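Local coordinates for protein glucanase (Clostridium thermocellum, PDB 5GXX) that probably hydrolyses beta-1,4-glucan chains of cellulose as a family 9 endoglucanase belonging to the cellulosome, at residues A[5-10]-A[420-425]; A[11-16]-A[351-356]. The protein carries 1 engineered substitution. All blocks are in the same frame, centred on the assembly; numbering follows the deposited sequence.

Contact 1 and contact 2 use successive turns of the same helix, 7-20, and their centres lie about 10 Å apart. Contact 1 sets the start of this helix against helix 412-429. Contact 2 joins the next turn to the loop 351-356. Phe353 links the two directly, since its CE1 reaches Ala10 N at 3.7 Å and its CD1 lies 3.6 Å from Glu9 OE2. Leu422 CD1 of contact 1 also packs 3.8 Å from Leu11 N. In sequence, both segments of contact 2 fall between those of contact 1. Both lie in the glycosyl hydrolase family 9 region, and their segments hold none of the residues that bind the two calcium ions.

Contact 1 (A[5-10]-A[420-425]); sequences YNYAEA and GALCRL
A helix-helix contact in the catalytic module brings Tyr7, at the start of helix 7-20, against Leu422 and Leu425 of helix 412-429. Leu425 CB sits over one face of the Tyr7 ring, 3.7 Å from its centroid and 15° off the ring normal. This is a CH-pi contact. Leu425 CD1 reaches the same ring near its rim, 3.8 Å from Tyr7 CE1. The other face of the ring is met by Tyr5 O, so the ring lies between its own chain and the partner helix. Leu422 comes from another direction. Its CD2 lies at the ring edge, 4.1 Å from Tyr7 CD1, and the two side chains cross at about a right angle.

Family 9 catalytic domains are (alpha/alpha)6 barrels. Here an N-terminal helix packs on a helix from the C-terminal part of that domain, although 409 residues separate the two segments. All four touching residues are buried, and no hydrogen bond crosses between the segments.

Leu422 also straddles Ala10 with both methyls. CD2 meets Ala10 CB at 3.8 Å, and CD1 lies 3.7 Å from Ala10 O. Leu422 chi1 of -65° sets CG opposite the carbonyl carbon and carries the methyls toward helix 7-20. The phenol end of Tyr7 goes to a third helix, 322-340, where OH hydrogen-bonds Asp337. Asn6 is the N-cap of helix 7-20: its OD1 accepts from Glu9 N at 3.1 Å, with the donor above the carbonyl plane.

Contact 2 (A[11-16]-A[351-356]); sequences LQKAIY and VGFGNN
Lys13 of helix 7-20 reaches the loop 351-356 with an extended side chain that ends on the backbone oxygen of Gly352. The CB bond already points toward the loop. At chi1 -70° CG lies beside the backbone N, and the chain beyond it is straight. CD is the first atom to meet the loop. It passes 3.4 Å from Gly352 O and 4.2 Å from Phe353 CB. It also lies near the plane of the Phe353 ring, at its edge, and the two side chains cross at about a right angle. CE stays 3.4 Å from Gly352 O. NZ then donates a hydrogen bond to Gly352 O at 2.7 Å, and it approaches nearly in line with the carbonyl, at a C=O...N angle of 161°.

The ammonium group belongs to a buried side chain, and it has a second partner. Glu9 OE2, one helical turn back, forms a salt bridge with Lys13 NZ. The carboxylate and the carbonyl together hold the charged tip, and they would be expected to favour its protonated form. Gly352 has a phi of 75°, a value that glycine adopts easily.

In sequence the loop follows helix 322-340 and precedes helix 364-367, and Val351 makes backbone hydrogen bonds to Gly386 and Ala387. Phe353 turns its ring back onto Glu9 and Ala10 of helix 7-20. Other sides of that helix pack on two further helices: Leu11 and Ala14 meet helix 412-429, and Ile15 meets helix 85-101.

Contact 1 (A[5-10]-A[420-425])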
loop_
_atom_site.group_PDB
_atom_site.type_symbol
_atom_site.label_atom_id
_atom_site.label_comp_id
_atom_site.label_asym_id
_atom_site.label_seq_id
_atom_site.Cartn_x
_atom_site.Cartn_y
_atom_site.Cartn_z
ATOM N N TYR A 5 -17.753 32.414 43.342
ATOM C CA TYR A 5 -17.198 32.423 41.995
ATOM C C TYR A 5 -17.901 33.557 41.284
ATOM O O TYR A 5 -18.949 34.023 41.732
ATOM C CB TYR A 5 -17.439 31.080 41.271
ATOM C CG TYR A 5 -16.689 29.955 41.950
ATOM C CD1 TYR A 5 -15.332 29.763 41.704
ATOM C CD2 TYR A 5 -17.316 29.140 42.889
ATOM C CE1 TYR A 5 -14.628 28.777 42.351
ATOM C CE2 TYR A 5 -16.600 28.136 43.556
ATOM C CZ TYR A 5 -15.255 27.981 43.284
ATOM O OH TYR A 5 -14.524 27.015 43.927
ATOM N N ASN A 6 -17.327 33.973 40.158
ATOM C CA ASN A 6 -18.018 34.898 39.275
ATOM C C ASN A 6 -19.015 34.103 38.437
ATOM O O ASN A 6 -18.681 33.637 37.352
ATOM C CB ASN A 6 -17.034 35.659 38.386
ATOM C CG ASN A 6 -17.716 36.746 37.572
ATOM O OD1 ASN A 6 -18.943 36.790 37.449
ATOM N ND2 ASN A 6 -16.905 37.632 37.004
ATOM N N TYR A 7 -20.207 33.913 38.993
ATOM C CA TYR A 7 -21.271 33.149 38.345
ATOM C C TYR A 7 -21.738 33.792 37.047
ATOM O O TYR A 7 -22.127 33.074 36.131
ATOM C CB TYR A 7 -22.473 32.919 39.269
ATOM C CG TYR A 7 -22.112 32.196 40.552
ATOM C CD1 TYR A 7 -21.758 30.844 40.541
ATOM C CD2 TYR A 7 -22.155 32.864 41.777
ATOM C CE1 TYR A 7 -21.440 30.190 41.726
ATOM C CE2 TYR A 7 -21.832 32.215 42.968
ATOM C CZ TYR A 7 -21.459 30.893 42.930
ATOM O OH TYR A 7 -21.158 30.262 44.118
ATOM N N ALA A 8 -21.663 35.121 36.949
ATOM C CA ALA A 8 -22.003 35.801 35.699
ATOM C C ALA A 8 -21.061 35.414 34.564
ATOM O O ALA A 8 -21.502 35.204 33.438
ATOM C CB ALA A 8 -22.013 37.325 35.870
ATOM N N GLU A 9 -19.766 35.339 34.861
ATOM C CA GLU A 9 -18.786 34.915 33.850
ATOM C C GLU A 9 -18.984 33.442 33.502
ATOM O O GLU A 9 -18.932 33.066 32.334
ATOM C CB GLU A 9 -17.343 35.156 34.302
ATOM C CG GLU A 9 -16.305 34.778 33.244
ATOM C CD GLU A 9 -14.896 34.818 33.794
ATOM O OE1 GLU A 9 -14.612 35.728 34.605
ATOM O OE2 GLU A 9 -14.071 33.959 33.422
ATOM N N ALA A 10 -19.217 32.604 34.509
ATOM C CA ALA A 10 -19.544 31.200 34.240
ATOM C C ALA A 10 -20.760 31.066 33.319
ATOM O O ALA A 10 -20.770 30.285 32.359
ATOM C CB ALA A 10 -19.790 30.480 35.542
ATOM N N GLY A 420 -29.228 26.848 33.917
ATOM C CA GLY A 420 -30.321 27.274 34.795
ATOM C C GLY A 420 -29.829 27.547 36.206
ATOM O O GLY A 420 -30.166 28.559 36.831
ATOM N N ALA A 421 -28.998 26.659 36.738
ATOM C CA ALA A 421 -28.397 26.893 38.054
ATOM C C ALA A 421 -27.478 28.116 38.146
ATOM O O ALA A 421 -27.507 28.845 39.149
ATOM C CB ALA A 421 -27.708 25.618 38.506
ATOM N N LEU A 422 -26.691 28.376 37.102
ATOM C CA LEU A 422 -25.879 29.595 37.062
ATOM C C LEU A 422 -26.758 30.846 36.971
ATOM O O LEU A 422 -26.441 31.876 37.574
ATOM C CB LEU A 422 -24.858 29.574 35.923
ATOM C CG LEU A 422 -23.768 28.507 36.011
ATOM C CD1 LEU A 422 -23.004 28.381 34.681
ATOM C CD2 LEU A 422 -22.813 28.816 37.172
ATOM N N CYS A 423 -27.856 30.764 36.232
ATOM C CA CYS A 423 -28.828 31.866 36.249
ATOM C C CYS A 423 -29.282 32.183 37.675
ATOM O O CYS A 423 -29.299 33.352 38.064
ATOM C CB CYS A 423 -30.060 31.552 35.404
ATOM S SG CYS A 423 -29.780 31.630 33.633
ATOM N N ARG A 424 -29.646 31.168 38.457
ATOM C CA ARG A 424 -30.056 31.390 39.840
ATOM C C ARG A 424 -28.948 32.044 40.665
ATOM O O ARG A 424 -29.197 32.976 41.445
ATOM C CB ARG A 424 -30.472 30.059 40.480
ATOM C CG ARG A 424 -30.863 30.152 41.953
ATOM C CD ARG A 424 -31.945 31.211 42.192
ATOM N NE ARG A 424 -32.360 31.161 43.591
ATOM C CZ ARG A 424 -31.627 31.643 44.598
ATOM N NH1 ARG A 424 -30.459 32.250 44.386
ATOM N NH2 ARG A 424 -32.073 31.519 45.843
ATOM N N LEU A 425 -27.714 31.569 40.501
ATOM C CA LEU A 425 -26.634 32.073 41.341
ATOM C C LEU A 425 -26.203 33.485 40.958
ATOM O O LEU A 425 -25.907 34.306 41.834
ATOM C CB LEU A 425 -25.472 31.082 41.361
ATOM C CG LEU A 425 -25.774 29.902 42.288
ATOM C CD1 LEU A 425 -24.951 28.677 41.896
ATOM C CD2 LEU A 425 -25.583 30.267 43.770
#

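Contact 2 (A[11-16]-A[351-356])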
loop_
_atom_site.group_PDB
_atom_site.type_symbol
_atom_site.label_atom_id
_atom_site.label_comp_id
_atom_site.label_asym_id
_atom_site.label_seq_id
_atom_site.Cartn_x
_atom_site.Cartn_y
_atom_site.Cartn_z
ATOM N N LEU A 11 -21.805 31.829 33.614
ATOM C CA LEU A 11 -23.001 31.832 32.778
ATOM C C LEU A 11 -22.741 32.274 31.350
ATOM O O LEU A 11 -23.217 31.615 30.401
ATOM C CB LEU A 11 -24.061 32.736 33.410
ATOM C CG LEU A 11 -25.353 32.894 32.609
ATOM C CD1 LEU A 11 -26.052 31.541 32.484
ATOM C CD2 LEU A 11 -26.261 33.933 33.288
ATOM N N GLN A 12 -22.012 33.379 31.216
ATOM C CA GLN A 12 -21.597 33.930 29.933
ATOM C C GLN A 12 -20.900 32.870 29.085
ATOM O O GLN A 12 -21.218 32.689 27.907
ATOM C CB GLN A 12 -20.684 35.140 30.186
ATOM C CG GLN A 12 -19.993 35.735 28.963
ATOM C CD GLN A 12 -18.961 36.778 29.366
ATOM O OE1 GLN A 12 -18.252 36.606 30.368
ATOM N NE2 GLN A 12 -18.870 37.862 28.591
ATOM N N LYS A 13 -19.980 32.132 29.701
ATOM C CA LYS A 13 -19.250 31.097 28.988
ATOM C C LYS A 13 -20.119 29.884 28.693
ATOM O O LYS A 13 -20.063 29.342 27.587
ATOM C CB LYS A 13 -17.953 30.746 29.731
ATOM C CG LYS A 13 -16.976 31.904 29.622
ATOM C CD LYS A 13 -15.728 31.726 30.477
ATOM C CE LYS A 13 -14.776 32.891 30.173
ATOM N NZ LYS A 13 -13.511 32.779 30.947
ATOM N N ALA A 14 -20.923 29.487 29.675
ATOM C CA ALA A 14 -21.791 28.319 29.546
ATOM C C ALA A 14 -22.811 28.458 28.417
ATOM O O ALA A 14 -23.144 27.465 27.771
ATOM C CB ALA A 14 -22.454 27.961 30.889
ATOM N N ILE A 15 -23.222 29.693 28.134
ATOM C CA ILE A 15 -24.104 29.976 27.003
ATOM C C ILE A 15 -23.370 29.928 25.669
ATOM O O ILE A 15 -23.886 29.368 24.689
ATOM C CB ILE A 15 -24.782 31.350 27.185
ATOM C CG1 ILE A 15 -25.665 31.325 28.435
ATOM C CG2 ILE A 15 -25.633 31.715 25.950
ATOM C CD1 ILE A 15 -26.027 32.734 28.921
ATOM N N TYR A 16 -22.187 30.541 25.660
ATOM C CA TYR A 16 -21.316 30.600 24.479
ATOM C C TYR A 16 -21.013 29.201 23.975
ATOM O O TYR A 16 -20.885 29.003 22.766
ATOM C CB TYR A 16 -20.027 31.365 24.829
ATOM C CG TYR A 16 -18.938 31.369 23.778
ATOM C CD1 TYR A 16 -17.950 30.369 23.745
ATOM C CD2 TYR A 16 -18.870 32.385 22.825
ATOM C CE1 TYR A 16 -16.930 30.393 22.819
ATOM C CE2 TYR A 16 -17.819 32.444 21.893
ATOM C CZ TYR A 16 -16.869 31.438 21.903
ATOM O OH TYR A 16 -15.844 31.444 21.000
ATOM N N VAL A 351 -14.471 24.204 30.833
ATOM C CA VAL A 351 -13.425 24.628 29.891
ATOM C C VAL A 351 -13.374 26.149 29.779
ATOM O O VAL A 351 -14.416 26.814 29.654
ATOM C CB VAL A 351 -13.678 24.004 28.496
ATOM C CG1 VAL A 351 -12.616 24.438 27.468
ATOM C CG2 VAL A 351 -13.721 22.504 28.589
ATOM N N GLY A 352 -12.165 26.702 29.862
ATOM C CA GLY A 352 -11.985 28.134 29.633
ATOM C C GLY A 352 -12.463 29.018 30.769
ATOM O O GLY A 352 -12.677 30.212 30.564
ATOM N N PHE A 353 -12.651 28.435 31.948
ATOM C CA PHE A 353 -13.124 29.173 33.110
ATOM C C PHE A 353 -12.384 28.785 34.375
ATOM O O PHE A 353 -12.126 27.603 34.637
ATOM C CB PHE A 353 -14.622 28.946 33.360
ATOM C CG PHE A 353 -15.112 29.567 34.646
ATOM C CD1 PHE A 353 -15.556 30.885 34.675
ATOM C CD2 PHE A 353 -15.121 28.824 35.826
ATOM C CE1 PHE A 353 -16.004 31.451 35.885
ATOM C CE2 PHE A 353 -15.538 29.386 37.034
ATOM C CZ PHE A 353 -15.997 30.705 37.060
ATOM N N GLY A 354 -12.097 29.789 35.198
ATOM C CA GLY A 354 -11.618 29.516 36.548
ATOM C C GLY A 354 -10.206 28.973 36.626
ATOM O O GLY A 354 -9.390 29.170 35.720
ATOM N N ASN A 355 -9.914 28.317 37.743
ATOM C CA ASN A 355 -8.556 27.860 38.009
ATOM C C ASN A 355 -8.279 26.498 37.385
ATOM O O ASN A 355 -9.007 25.541 37.638
ATOM C CB ASN A 355 -8.315 27.776 39.525
ATOM C CG ASN A 355 -6.931 27.271 39.843
ATOM O OD1 ASN A 355 -5.956 27.828 39.355
ATOM N ND2 ASN A 355 -6.835 26.198 40.623
ATOM N N ASN A 356 -7.225 26.386 36.583
ATOM C CA ASN A 356 -6.847 25.089 36.021
ATOM C C ASN A 356 -7.998 24.336 35.332
ATOM O O ASN A 356 -8.244 23.168 35.635
ATOM C CB ASN A 356 -6.206 24.200 37.097
ATOM C CG ASN A 356 -5.530 22.967 36.520
ATOM O OD1 ASN A 356 -5.178 22.933 35.347
ATOM N ND2 ASN A 356 -5.333 21.949 37.360
#